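Local structure of CmeC (Campylobacter jejuni, 4MT4) at residues 47-52 with 234-239; 36-41 with 154-159; 163-168 with 226-231. The protein probably forms a trimeric outer-membrane channel through which an efflux system of the bacterium expels its substrates. All coordinates share one frame; numbering follows the deposited sequence.

All three interactions lie in the helical part of the chain, around helix 129-195 and its neighbours. Interactions 1 and 2 are centred 12 Å apart and touch directly: Val50 CG1 lies 3.5 Å from Trp38 CE2, and Val49 O lies 3.7 Å from Thr159 CG2. Interaction 3 shares helix 129-195 with interaction 2 and helix 201-236 with interaction 1. Its centre is 15 Å from that of interaction 2, the two touching where Phe41 CD1 lies 3.6 Å from Phe164 CZ, and 13 Å from that of interaction 1. Interactions 1 and 3 also touch a second subunit. None of the six segments includes the lipid-pocket residues Cys1, Ile124, Asp125 and Leu126.

Interaction 1 of 3, residues 47-52 with 234-239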
# COMPACT_ATOMS: atom_id res chain seq x y z
N ASN B 47 -12.44 9.98 26.93
CA ASN B 47 -11.38 10.97 27.13
C ASN B 47 -10.07 10.32 27.55
O ASN B 47 -8.99 10.73 27.12
CB ASN B 47 -11.80 12.01 28.16
CG ASN B 47 -13.00 12.83 27.71
OD1 ASN B 47 -13.29 12.92 26.52
ND2 ASN B 47 -13.70 13.44 28.66
N LYS B 48 -10.17 9.29 28.39
CA LYS B 48 -8.99 8.58 28.87
C LYS B 48 -8.31 7.79 27.76
O LYS B 48 -7.08 7.74 27.70
CB LYS B 48 -9.36 7.64 30.02
CG LYS B 48 -9.80 8.34 31.29
CD LYS B 48 -10.07 7.34 32.40
CE LYS B 48 -10.69 8.01 33.61
NZ LYS B 48 -9.84 9.10 34.14
N VAL B 49 -9.10 7.18 26.89
CA VAL B 49 -8.55 6.33 25.84
C VAL B 49 -7.97 7.18 24.71
O VAL B 49 -7.11 6.72 23.95
CB VAL B 49 -9.61 5.35 25.27
CG1 VAL B 49 -10.51 6.04 24.26
CG2 VAL B 49 -8.94 4.14 24.65
N VAL B 50 -8.41 8.43 24.60
CA VAL B 50 -7.86 9.35 23.62
C VAL B 50 -6.49 9.84 24.09
O VAL B 50 -5.55 9.95 23.30
CB VAL B 50 -8.80 10.55 23.37
CG1 VAL B 50 -8.08 11.65 22.59
CG2 VAL B 50 -10.04 10.10 22.62
N ASP B 51 -6.39 10.13 25.38
CA ASP B 51 -5.12 10.55 25.98
C ASP B 51 -4.08 9.44 25.87
O ASP B 51 -2.90 9.72 25.65
CB ASP B 51 -5.32 10.94 27.45
CG ASP B 51 -5.99 12.28 27.61
OD1 ASP B 51 -6.05 13.04 26.62
OD2 ASP B 51 -6.45 12.59 28.73
N LEU B 52 -4.52 8.20 26.01
CA LEU B 52 -3.64 7.05 25.87
C LEU B 52 -3.10 6.96 24.44
O LEU B 52 -1.94 6.62 24.23
CB LEU B 52 -4.37 5.76 26.24
CG LEU B 52 -4.56 5.48 27.73
CD1 LEU B 52 -5.57 4.37 27.96
CD2 LEU B 52 -3.22 5.13 28.36
N ILE B 234 -4.38 -1.98 20.44
CA ILE B 234 -3.27 -1.70 19.54
C ILE B 234 -3.11 -0.19 19.31
O ILE B 234 -2.01 0.31 19.12
CB ILE B 234 -3.46 -2.42 18.19
CG1 ILE B 234 -3.42 -3.94 18.39
CG2 ILE B 234 -2.39 -2.01 17.18
CD1 ILE B 234 -3.50 -4.74 17.10
N LEU B 235 -4.23 0.53 19.36
CA LEU B 235 -4.23 1.96 19.09
C LEU B 235 -3.75 2.81 20.27
O LEU B 235 -3.27 3.92 20.08
CB LEU B 235 -5.63 2.42 18.68
CG LEU B 235 -6.08 2.16 17.24
CD1 LEU B 235 -7.56 2.47 17.09
CD2 LEU B 235 -5.26 2.99 16.26
N THR B 236 -3.88 2.29 21.49
CA THR B 236 -3.74 3.14 22.68
C THR B 236 -2.80 2.64 23.78
O THR B 236 -2.42 3.41 24.66
CB THR B 236 -5.13 3.38 23.33
OG1 THR B 236 -5.72 2.12 23.68
CG2 THR B 236 -6.05 4.12 22.38
N SER B 237 -2.44 1.36 23.74
CA SER B 237 -1.72 0.76 24.87
C SER B 237 -0.24 0.50 24.59
O SER B 237 0.16 0.18 23.47
CB SER B 237 -2.39 -0.55 25.29
OG SER B 237 -1.74 -1.11 26.41
N ASN B 238 0.58 0.64 25.64
CA ASN B 238 1.99 0.27 25.59
C ASN B 238 2.30 -0.79 26.65
O ASN B 238 3.46 -1.11 26.90
CB ASN B 238 2.88 1.49 25.80
CG ASN B 238 2.75 2.08 27.19
OD1 ASN B 238 1.68 2.04 27.80
ND2 ASN B 238 3.84 2.64 27.71
N ASP B 239 1.24 -1.32 27.26
CA ASP B 239 1.38 -2.36 28.27
C ASP B 239 0.95 -3.71 27.69
O ASP B 239 -0.18 -3.87 27.24
CB ASP B 239 0.53 -2.02 29.50
CG ASP B 239 0.81 -2.94 30.67
OD1 ASP B 239 0.37 -4.11 30.63
OD2 ASP B 239 1.46 -2.50 31.64
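Thr236, the last helical residue of helix 201-236, is pressed against Val49 and Leu52 on one side of helix 44-56. The tight part is the end of the threonine. Its methyl CG2 lies 3.2 Å from Val49 O and 3.7 Å from Val49 CG2, the two side chains crossing at a slant. The first torsion (chi1 58°) sets this division of labour: the methyl, anti to the carbonyl carbon, is spent on Val49, while OG1 is hydrogen-bonded to Leu232 O one helical turn back in its own helix. A buried hydroxyl is thereby satisfied without help from helix 44-56.

The Leu52 side is the solvent side: the residue is exposed and its side chain touches mainly through CB, 3.8 Å from Thr236 CB and 3.4 Å from Thr236 O, while CD2 comes no nearer than 4.2 Å to that same oxygen. The carbonyl oxygens Leu52 O and Thr236 O approach to 3.3 Å. Both are acceptors, so this is proximity without a bond; Thr236 O instead takes a hydrogen bond from Asn56 ND2. Beyond Thr236 the chain leaves the helix through an ST turn, in which Asp239 N donates to Ser237 OG over 3.1 Å, and Asp239 then caps the start of helix 240-245.

Helix 129-195 closes the buried side, where Thr159 touches both Val49 and Thr236. Ala53 adds to the packing from helix 44-56, Asn57 ND2 bonds Leu235 O just past that helix, and Ile234 packs on Ile363 of a second subunit.

Interaction 2 of 3, residues 36-41 with 154-159; sequences NWWKDF and SVISNT
Trp37 and Trp38 meet one isoleucine, Ile156, and the touching atoms are almost entirely carbon. Its branch methyl CG2 serves both indoles, lying 3.7 Å from Trp37 CZ2 and 3.8 Å from Trp38 CE3. The chain end CD1 goes to the second ring alone, 3.7 Å from Trp38 CZ3. Ile156 and Trp38 cross at about a right angle, whereas Ile156 and Trp37 slide past each other.

The indoles also pack within segment 36-41: Trp38 CE3 stands 4.0 Å above the plane of the Trp37 ring, over its centre, and Asn36 CA lies over one face of the Trp38 ring, toward its rim. Both indoles take the same first torsion, between backbone N and carbonyl carbon (chi1 45° and 60°), which brings their benzo rings together in front of helix 129-195.

Polar groups take little part. Ser157 OG touches Trp37 CZ2 at 3.8 Å, yet its hydrogen bond is to Leu153 O in its own helix. Thr159 OG1 likewise turns inward and donates to Val155 O over 2.8 Å; Thr159 N reaches that oxygen from the opposite face of its carbonyl plane.

With every touching residue buried, and the nearby hydroxyls satisfied along their helix, the loop before helix 44-56 is held here by apolar packing, which depends on close fit rather than directed bonds.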
# COMPACT_ATOMS: atom_id res chain seq x y z
N ASN B 36 -10.29 20.09 21.10
CA ASN B 36 -10.60 18.82 21.75
C ASN B 36 -12.09 18.47 21.63
O ASN B 36 -12.80 18.37 22.63
CB ASN B 36 -10.19 18.85 23.22
CG ASN B 36 -10.65 20.10 23.93
OD1 ASN B 36 -11.38 20.91 23.37
ND2 ASN B 36 -10.23 20.26 25.18
N TRP B 37 -12.54 18.28 20.39
CA TRP B 37 -13.95 18.06 20.08
C TRP B 37 -14.53 16.79 20.71
O TRP B 37 -15.75 16.70 20.90
CB TRP B 37 -14.13 18.00 18.56
CG TRP B 37 -13.09 17.17 17.88
CD1 TRP B 37 -11.91 17.61 17.35
CD2 TRP B 37 -13.12 15.75 17.67
NE1 TRP B 37 -11.21 16.56 16.81
CE2 TRP B 37 -11.93 15.40 17.00
CE3 TRP B 37 -14.04 14.74 17.99
CZ2 TRP B 37 -11.63 14.09 16.64
CZ3 TRP B 37 -13.74 13.44 17.62
CH2 TRP B 37 -12.55 13.13 16.96
N TRP B 38 -13.68 15.83 21.03
CA TRP B 38 -14.14 14.52 21.49
C TRP B 38 -14.73 14.56 22.90
O TRP B 38 -15.44 13.64 23.31
CB TRP B 38 -13.00 13.51 21.44
CG TRP B 38 -11.83 13.87 22.29
CD1 TRP B 38 -11.65 13.57 23.61
CD2 TRP B 38 -10.66 14.59 21.88
NE1 TRP B 38 -10.44 14.07 24.05
CE2 TRP B 38 -9.82 14.70 23.00
CE3 TRP B 38 -10.25 15.17 20.67
CZ2 TRP B 38 -8.59 15.35 22.96
CZ3 TRP B 38 -9.03 15.81 20.63
CH2 TRP B 38 -8.21 15.90 21.76
N LYS B 39 -14.45 15.63 23.64
CA LYS B 39 -14.95 15.77 25.00
C LYS B 39 -16.43 16.17 25.03
O LYS B 39 -17.06 16.17 26.09
CB LYS B 39 -14.13 16.79 25.79
CG LYS B 39 -12.71 16.34 26.08
CD LYS B 39 -12.01 17.29 27.05
CE LYS B 39 -10.64 16.77 27.43
NZ LYS B 39 -9.95 17.65 28.42
N ASP B 40 -16.98 16.50 23.87
CA ASP B 40 -18.38 16.89 23.77
C ASP B 40 -19.30 15.67 23.76
O ASP B 40 -20.52 15.81 23.69
CB ASP B 40 -18.61 17.74 22.52
CG ASP B 40 -18.07 19.15 22.66
OD1 ASP B 40 -18.11 19.69 23.79
OD2 ASP B 40 -17.61 19.73 21.65
N PHE B 41 -18.71 14.48 23.82
CA PHE B 41 -19.48 13.25 23.93
C PHE B 41 -19.83 12.98 25.39
O PHE B 41 -20.60 12.07 25.70
CB PHE B 41 -18.71 12.07 23.35
CG PHE B 41 -18.68 12.05 21.85
CD1 PHE B 41 -19.81 11.70 21.12
CD2 PHE B 41 -17.52 12.37 21.16
CE1 PHE B 41 -19.79 11.68 19.74
CE2 PHE B 41 -17.49 12.34 19.78
CZ PHE B 41 -18.63 12.00 19.07
N SER B 154 -6.13 11.87 12.43
CA SER B 154 -6.45 10.52 11.98
C SER B 154 -6.42 9.52 13.13
O SER B 154 -7.33 8.70 13.27
CB SER B 154 -5.49 10.08 10.88
OG SER B 154 -5.66 8.71 10.56
N VAL B 155 -5.37 9.59 13.94
CA VAL B 155 -5.20 8.69 15.08
C VAL B 155 -6.31 8.89 16.11
O VAL B 155 -6.88 7.92 16.62
CB VAL B 155 -3.83 8.90 15.75
CG1 VAL B 155 -3.79 8.27 17.13
CG2 VAL B 155 -2.72 8.34 14.87
N ILE B 156 -6.62 10.15 16.41
CA ILE B 156 -7.69 10.47 17.35
C ILE B 156 -9.05 10.00 16.85
O ILE B 156 -9.81 9.35 17.58
CB ILE B 156 -7.76 11.98 17.64
CG1 ILE B 156 -6.49 12.46 18.35
CG2 ILE B 156 -8.98 12.31 18.49
CD1 ILE B 156 -6.48 13.94 18.66
N SER B 157 -9.35 10.31 15.59
CA SER B 157 -10.62 9.93 14.99
C SER B 157 -10.80 8.41 14.96
O SER B 157 -11.88 7.90 15.24
CB SER B 157 -10.73 10.49 13.58
OG SER B 157 -10.74 11.91 13.60
N ASN B 158 -9.73 7.70 14.61
CA ASN B 158 -9.76 6.25 14.57
C ASN B 158 -9.96 5.65 15.96
O ASN B 158 -10.66 4.65 16.11
CB ASN B 158 -8.47 5.70 13.95
CG ASN B 158 -8.42 5.91 12.44
OD1 ASN B 158 -9.44 6.14 11.80
ND2 ASN B 158 -7.22 5.83 11.88
N THR B 159 -9.34 6.27 16.96
CA THR B 159 -9.48 5.83 18.34
C THR B 159 -10.91 6.01 18.85
O THR B 159 -11.47 5.13 19.50
CB THR B 159 -8.51 6.58 19.27
OG1 THR B 159 -7.16 6.29 18.90
CG2 THR B 159 -8.73 6.18 20.72

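Interaction 3 of 3, residues 163-168 with 226-231; sequences YFNLVN and ENYLKA
An antiparallel helix pair, formed by the consecutive helices 129-195 and 201-236 of the outer membrane factor fold, sets Asn165 and Leu166 against Tyr228 and Leu229. The short segments run at 154° to each other with their axes 8.7 Å apart, and the second lies in a predicted coiled coil. Leu166 and Tyr228 mark the closest backbone approach, their CA atoms 5.2 Å apart.

On one flank Asn165 lies over a face of the Tyr228 ring. Its CB makes a CH-pi contact 3.8 Å from the ring centroid, displaced toward the rim on the side of CD1 and CE1. Asn165 ND2 follows to 3.7 Å from Tyr228 CE1, but the amide is turned 51° from the ring plane, so the two flat groups do not stack. The other amide atom, OD1, accepts a weak hydrogen bond from Asn437 ND2.

Leu166 fills the other flank. With CG anti to the backbone N (chi1 175°) and the second torsion turning the branch, CD1 reaches the backbone of the partner helix, 3.7 Å from Leu229 N. The same methyl is 4.1 Å from Leu229 CG and 4.2 Å from Tyr228 CB, bridging two successive residues. Only van der Waals and CH-pi contacts join the segments.

Around the pair, helix 411-445 lies against helix 129-195, with Phe164 on Ala436 and Val167 on Tyr433. Gln248 touches Leu166 and Asn247 touches Leu229, both from a loop. Helix 201-236 also meets helix 339-405 of a second subunit, where Leu229 packs on Arg370 and Lys230 on Gly367 of that chain.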
# COMPACT_ATOMS: atom_id res chain seq x y z
N TYR B 163 -13.58 3.05 19.64
CA TYR B 163 -14.22 3.01 20.95
C TYR B 163 -15.72 2.79 20.81
O TYR B 163 -16.29 1.93 21.49
CB TYR B 163 -13.94 4.30 21.72
CG TYR B 163 -14.78 4.47 22.97
CD1 TYR B 163 -14.41 3.86 24.17
CD2 TYR B 163 -15.94 5.24 22.96
CE1 TYR B 163 -15.17 4.02 25.32
CE2 TYR B 163 -16.70 5.40 24.11
CZ TYR B 163 -16.32 4.79 25.28
OH TYR B 163 -17.07 4.94 26.42
N PHE B 164 -16.34 3.56 19.93
CA PHE B 164 -17.78 3.49 19.72
C PHE B 164 -18.20 2.17 19.07
O PHE B 164 -19.28 1.65 19.36
CB PHE B 164 -18.24 4.67 18.85
CG PHE B 164 -18.45 5.94 19.63
CD1 PHE B 164 -19.02 5.90 20.90
CD2 PHE B 164 -18.08 7.16 19.10
CE1 PHE B 164 -19.21 7.06 21.62
CE2 PHE B 164 -18.28 8.33 19.82
CZ PHE B 164 -18.84 8.28 21.08
N ASN B 165 -17.35 1.64 18.20
CA ASN B 165 -17.59 0.32 17.62
C ASN B 165 -17.47 -0.77 18.68
O ASN B 165 -18.14 -1.80 18.60
CB ASN B 165 -16.61 0.05 16.47
CG ASN B 165 -16.96 0.82 15.21
OD1 ASN B 165 -18.10 1.22 15.01
ND2 ASN B 165 -15.96 1.02 14.36
N LEU B 166 -16.62 -0.53 19.67
CA LEU B 166 -16.45 -1.46 20.78
C LEU B 166 -17.67 -1.44 21.69
O LEU B 166 -18.17 -2.49 22.10
CB LEU B 166 -15.19 -1.12 21.58
CG LEU B 166 -14.99 -1.96 22.84
CD1 LEU B 166 -14.85 -3.44 22.49
CD2 LEU B 166 -13.78 -1.47 23.62
N VAL B 167 -18.15 -0.24 22.01
CA VAL B 167 -19.34 -0.08 22.84
C VAL B 167 -20.55 -0.68 22.13
O VAL B 167 -21.42 -1.29 22.76
CB VAL B 167 -19.62 1.40 23.17
CG1 VAL B 167 -20.84 1.52 24.06
CG2 VAL B 167 -18.41 2.03 23.83
N ASN B 168 -20.60 -0.50 20.82
CA ASN B 168 -21.63 -1.10 19.98
C ASN B 168 -21.57 -2.62 20.08
O ASN B 168 -22.60 -3.29 20.12
CB ASN B 168 -21.46 -0.65 18.53
CG ASN B 168 -22.68 -0.93 17.67
OD1 ASN B 168 -22.72 -0.54 16.50
ND2 ASN B 168 -23.67 -1.59 18.24
N GLU B 226 -14.42 -8.95 20.73
CA GLU B 226 -13.00 -9.18 20.91
C GLU B 226 -12.18 -8.56 19.78
O GLU B 226 -11.03 -8.17 19.98
CB GLU B 226 -12.70 -10.67 21.01
CG GLU B 226 -13.04 -11.28 22.36
CD GLU B 226 -12.12 -10.78 23.46
OE1 GLU B 226 -10.92 -10.55 23.19
OE2 GLU B 226 -12.60 -10.62 24.61
N ASN B 227 -12.78 -8.47 18.60
CA ASN B 227 -12.10 -7.90 17.44
C ASN B 227 -11.87 -6.41 17.59
O ASN B 227 -10.82 -5.89 17.20
CB ASN B 227 -12.91 -8.17 16.16
CG ASN B 227 -12.20 -7.67 14.91
OD1 ASN B 227 -11.29 -8.32 14.41
ND2 ASN B 227 -12.63 -6.52 14.41
N TYR B 228 -12.85 -5.71 18.16
CA TYR B 228 -12.76 -4.27 18.36
C TYR B 228 -12.02 -3.93 19.65
O TYR B 228 -11.50 -2.83 19.80
CB TYR B 228 -14.15 -3.64 18.36
CG TYR B 228 -14.76 -3.52 16.98
CD1 TYR B 228 -14.25 -2.63 16.05
CD2 TYR B 228 -15.85 -4.30 16.61
CE1 TYR B 228 -14.80 -2.51 14.79
CE2 TYR B 228 -16.41 -4.19 15.35
CZ TYR B 228 -15.88 -3.29 14.45
OH TYR B 228 -16.43 -3.18 13.19
N LEU B 229 -11.98 -4.88 20.58
CA LEU B 229 -11.20 -4.72 21.79
C LEU B 229 -9.72 -4.73 21.43
O LEU B 229 -8.95 -3.89 21.89
CB LEU B 229 -11.51 -5.81 22.81
CG LEU B 229 -11.70 -5.37 24.27
CD1 LEU B 229 -11.56 -6.55 25.22
CD2 LEU B 229 -10.73 -4.25 24.65
N LYS B 230 -9.33 -5.70 20.61
CA LYS B 230 -7.97 -5.79 20.10
C LYS B 230 -7.57 -4.52 19.36
O LYS B 230 -6.47 -4.00 19.54
CB LYS B 230 -7.81 -7.00 19.18
CG LYS B 230 -6.60 -6.94 18.26
CD LYS B 230 -6.72 -7.91 17.10
CE LYS B 230 -5.61 -7.70 16.08
NZ LYS B 230 -5.76 -8.59 14.90
N ALA B 231 -8.48 -4.04 18.51
CA ALA B 231 -8.24 -2.84 17.72
C ALA B 231 -7.98 -1.62 18.60
O ALA B 231 -7.15 -0.77 18.27
CB ALA B 231 -9.41 -2.59 16.78